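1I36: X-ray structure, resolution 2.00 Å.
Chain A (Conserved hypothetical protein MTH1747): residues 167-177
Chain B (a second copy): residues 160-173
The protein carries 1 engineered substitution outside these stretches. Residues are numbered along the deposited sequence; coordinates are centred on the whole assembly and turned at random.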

# COMPACT_ATOMS: atom_id res chain seq x y z
N LYS A 167 -1.67 -7.10 -3.97
CA LYS A 167 -1.53 -8.25 -3.06
C LYS A 167 -0.52 -7.93 -1.95
O LYS A 167 -0.68 -8.39 -0.81
CB LYS A 167 -1.10 -9.50 -3.80
CG LYS A 167 -2.19 -10.12 -4.67
CD LYS A 167 -1.56 -11.21 -5.56
CE LYS A 167 -2.63 -12.02 -6.29
NZ LYS A 167 -3.67 -11.20 -6.94
N GLY A 168 0.51 -7.16 -2.28
CA GLY A 168 1.50 -6.77 -1.28
C GLY A 168 0.87 -5.90 -0.18
O GLY A 168 1.17 -6.09 0.98
N VAL A 169 0.03 -4.94 -0.57
CA VAL A 169 -0.67 -4.04 0.36
C VAL A 169 -1.59 -4.86 1.28
O VAL A 169 -1.72 -4.55 2.48
CB VAL A 169 -1.50 -2.99 -0.42
CG1 VAL A 169 -2.45 -2.22 0.51
CG2 VAL A 169 -0.55 -2.02 -1.13
N SER A 170 -2.27 -5.87 0.73
CA SER A 170 -3.14 -6.75 1.53
C SER A 170 -2.34 -7.45 2.61
O SER A 170 -2.81 -7.61 3.76
CB SER A 170 -3.80 -7.82 0.65
OG SER A 170 -4.80 -7.22 -0.14
N ALA A 171 -1.15 -7.92 2.26
CA ALA A 171 -0.30 -8.60 3.23
C ALA A 171 0.21 -7.62 4.30
O ALA A 171 0.34 -7.99 5.48
CB ALA A 171 0.87 -9.26 2.54
N LEU A 172 0.60 -6.42 3.86
CA LEU A 172 1.12 -5.39 4.77
C LEU A 172 0.02 -4.97 5.74
O LEU A 172 0.24 -4.83 6.95
CB LEU A 172 1.62 -4.17 4.00
CG LEU A 172 2.88 -4.34 3.15
CD1 LEU A 172 3.02 -3.16 2.16
CD2 LEU A 172 4.15 -4.43 4.04
N LEU A 173 -1.19 -4.83 5.20
CA LEU A 173 -2.33 -4.45 6.02
C LEU A 173 -2.61 -5.51 7.06
O LEU A 173 -2.77 -5.20 8.25
CB LEU A 173 -3.57 -4.28 5.17
CG LEU A 173 -4.76 -3.80 5.98
CD1 LEU A 173 -4.55 -2.33 6.39
CD2 LEU A 173 -6.03 -3.94 5.15
N TRP A 174 -2.68 -6.76 6.62
CA TRP A 174 -2.93 -7.87 7.52
C TRP A 174 -1.94 -7.96 8.67
O TRP A 174 -2.33 -8.10 9.82
CB TRP A 174 -2.95 -9.21 6.77
CG TRP A 174 -3.27 -10.36 7.68
CD1 TRP A 174 -4.51 -10.82 8.03
CD2 TRP A 174 -2.33 -11.16 8.40
NE1 TRP A 174 -4.39 -11.87 8.92
CE2 TRP A 174 -3.07 -12.09 9.16
CE3 TRP A 174 -0.94 -11.19 8.46
CZ2 TRP A 174 -2.45 -13.02 9.97
CZ3 TRP A 174 -0.33 -12.12 9.27
CH2 TRP A 174 -1.08 -13.02 10.01
N GLU A 175 -0.65 -7.90 8.36
CA GLU A 175 0.34 -7.98 9.41
C GLU A 175 0.23 -6.79 10.39
O GLU A 175 0.30 -6.97 11.61
CB GLU A 175 1.76 -8.10 8.85
CG GLU A 175 2.82 -8.07 9.95
CD GLU A 175 4.15 -8.64 9.52
OE1 GLU A 175 5.00 -7.89 9.01
OE2 GLU A 175 4.36 -9.85 9.72
N THR A 176 0.06 -5.58 9.85
CA THR A 176 -0.06 -4.38 10.67
C THR A 176 -1.28 -4.47 11.61
O THR A 176 -1.16 -4.19 12.81
CB THR A 176 -0.19 -3.12 9.80
OG1 THR A 176 1.04 -2.91 9.11
CG2 THR A 176 -0.48 -1.86 10.65
N LEU A 177 -2.42 -4.92 11.08
CA LEU A 177 -3.65 -5.03 11.87
C LEU A 177 -3.67 -6.20 12.85
O LEU A 177 -4.35 -6.13 13.89
CB LEU A 177 -4.87 -5.05 10.97
CG LEU A 177 -5.09 -3.76 10.20
CD1 LEU A 177 -6.34 -3.89 9.34
CD2 LEU A 177 -5.22 -2.58 11.16
N MET B 160 3.46 4.21 15.56
CA MET B 160 4.47 3.31 14.98
C MET B 160 3.86 2.32 13.99
O MET B 160 4.49 2.00 12.99
CB MET B 160 5.24 2.55 16.07
CG MET B 160 6.14 1.45 15.52
SD MET B 160 7.29 0.82 16.77
CE MET B 160 8.13 2.45 17.24
N LEU B 161 2.68 1.81 14.31
CA LEU B 161 1.97 0.87 13.44
C LEU B 161 1.50 1.52 12.15
O LEU B 161 1.54 0.89 11.11
CB LEU B 161 0.78 0.22 14.15
CG LEU B 161 1.12 -0.80 15.24
CD1 LEU B 161 -0.05 -1.07 16.14
CD2 LEU B 161 1.61 -2.07 14.64
N ARG B 162 1.02 2.76 12.22
CA ARG B 162 0.60 3.45 11.03
C ARG B 162 1.82 3.69 10.13
O ARG B 162 1.78 3.41 8.92
CB ARG B 162 -0.07 4.79 11.33
CG ARG B 162 -0.31 5.58 10.05
CD ARG B 162 -1.06 6.86 10.25
NE ARG B 162 -0.20 7.98 10.63
CZ ARG B 162 -0.62 9.23 10.77
NH1 ARG B 162 -1.91 9.54 10.57
NH2 ARG B 162 0.23 10.19 11.10
N SER B 163 2.89 4.20 10.74
CA SER B 163 4.14 4.49 10.05
C SER B 163 4.74 3.21 9.45
O SER B 163 5.33 3.24 8.37
CB SER B 163 5.11 5.13 11.03
OG SER B 163 6.40 5.26 10.45
N SER B 164 4.57 2.08 10.14
CA SER B 164 5.07 0.80 9.66
C SER B 164 4.38 0.45 8.33
O SER B 164 5.02 0.02 7.36
CB SER B 164 4.75 -0.27 10.67
OG SER B 164 5.14 -1.54 10.20
N TYR B 165 3.07 0.61 8.32
CA TYR B 165 2.28 0.32 7.14
C TYR B 165 2.67 1.24 5.99
O TYR B 165 2.96 0.77 4.88
CB TYR B 165 0.79 0.45 7.45
CG TYR B 165 -0.09 0.33 6.23
CD1 TYR B 165 -0.49 -0.93 5.77
CD2 TYR B 165 -0.51 1.46 5.53
CE1 TYR B 165 -1.29 -1.05 4.62
CE2 TYR B 165 -1.30 1.34 4.38
CZ TYR B 165 -1.68 0.08 3.94
OH TYR B 165 -2.43 -0.05 2.80
N THR B 166 2.68 2.55 6.25
CA THR B 166 3.02 3.51 5.21
C THR B 166 4.44 3.32 4.64
O THR B 166 4.63 3.46 3.42
CB THR B 166 2.77 4.96 5.67
OG1 THR B 166 3.64 5.27 6.76
CG2 THR B 166 1.35 5.12 6.13
N LYS B 167 5.41 2.93 5.49
CA LYS B 167 6.77 2.68 5.00
C LYS B 167 6.81 1.42 4.14
O LYS B 167 7.51 1.37 3.13
CB LYS B 167 7.78 2.55 6.14
CG LYS B 167 8.19 3.89 6.76
CD LYS B 167 9.43 3.72 7.64
CE LYS B 167 9.09 3.05 8.95
NZ LYS B 167 8.33 4.01 9.80
N GLY B 168 6.07 0.40 4.56
CA GLY B 168 6.00 -0.83 3.80
C GLY B 168 5.39 -0.57 2.42
O GLY B 168 5.90 -1.05 1.42
N VAL B 169 4.32 0.22 2.37
CA VAL B 169 3.66 0.53 1.10
C VAL B 169 4.64 1.29 0.19
O VAL B 169 4.69 1.05 -1.02
CB VAL B 169 2.35 1.34 1.34
CG1 VAL B 169 1.81 1.94 0.03
CG2 VAL B 169 1.32 0.45 1.97
N SER B 170 5.40 2.22 0.76
CA SER B 170 6.37 2.98 -0.01
C SER B 170 7.41 2.06 -0.64
O SER B 170 7.75 2.24 -1.80
CB SER B 170 7.07 4.02 0.85
OG SER B 170 6.23 5.13 1.07
N ALA B 171 7.89 1.08 0.13
CA ALA B 171 8.88 0.12 -0.36
C ALA B 171 8.30 -0.74 -1.49
O ALA B 171 8.96 -0.98 -2.51
CB ALA B 171 9.37 -0.76 0.78
N LEU B 172 7.06 -1.18 -1.30
CA LEU B 172 6.35 -1.98 -2.29
C LEU B 172 6.17 -1.19 -3.60
O LEU B 172 6.39 -1.72 -4.72
CB LEU B 172 5.00 -2.39 -1.72
CG LEU B 172 4.08 -3.21 -2.63
CD1 LEU B 172 4.72 -4.58 -2.92
CD2 LEU B 172 2.74 -3.38 -1.96
N LEU B 173 5.78 0.08 -3.47
CA LEU B 173 5.58 0.95 -4.62
C LEU B 173 6.91 1.11 -5.38
O LEU B 173 6.93 1.02 -6.60
CB LEU B 173 5.03 2.32 -4.20
CG LEU B 173 4.71 3.26 -5.38
CD1 LEU B 173 3.56 2.71 -6.22
CD2 LEU B 173 4.32 4.66 -4.86
O HOH W 1 2.99 -2.99 10.88

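At the apolar centre of the contact Leu A172 points toward chain B and, with chi1 m and chi2 t, sits as a knob among Tyr B165, Gly B168, Val B169 and Leu B172. Its CD1 lies 3.5 Å from Gly B168 C, 4.0 Å from Val B169 CG2 and 4.1 Å from Leu B172 CD2. Glycine suits position B168 because an ideal CB there would come 2.8 Å from Leu A172 CD2, a clash; the bare backbone leaves room for the leucine. Val A169 and Val B169 lie level with each other, their CA atoms 6.3 Å apart; both CA-to-CB bonds point sideways, and the CG2 atoms of the two residues approach only to 4.4 Å. The helices that carry these residues, one from each copy of MTH1747, pack nearly antiparallel at 163°, with axes 9.7 Å apart at closest approach, and bury 502 Å² between them.

Leu B172 covers the equivalent glycine of chain A, but in a different rotamer, chi1 t and chi2 p. Its CD2 is 3.6 Å from Gly A168 C, 3.4 Å from Val A169 N and 3.7 Å from Val A169 CG2. A CB on Gly A168 would fall 2.6 Å from Leu B172 CD2, so here too the absence of a side chain lets the helix backbone accept a leucine methyl.

Tyr B165 is the second knob and has the largest covered area of any residue in the two stretches. Its CA-to-CB bond points sideways, but the long side chain brings its end nearer to chain A, among Val A169, Leu A172, Leu A173 and Thr A176. Leu A172 C and Val A169 O lie at the ring edge, near its plane; Tyr B165 CD1 is 4.3 Å from Leu A172 CB, and Tyr B165 CE1 is 3.9 Å from Leu A173 CD1. The hydroxyl end reaches Val A169, with Tyr B165 OH 3.2 Å from Val A169 CG1, a close contact with a methyl group.

Toward the C-terminal end of the chain A stretch the contact turns polar. Thr A176 points toward chain B and offers both kinds of surface: its methyl CG2 packs 3.4 Å from Leu B161 O, while OG1 lies 3.8 Å from Tyr B165 CB. No direct hydrogen bond crosses between the stretches. Instead, water 1 hydrogen-bonds to Thr A176 OG1 at 2.6 Å and to Ser B164 OG at 2.7 Å. The water joins the two hydroxyls, and so links the helices beside their apolar packing.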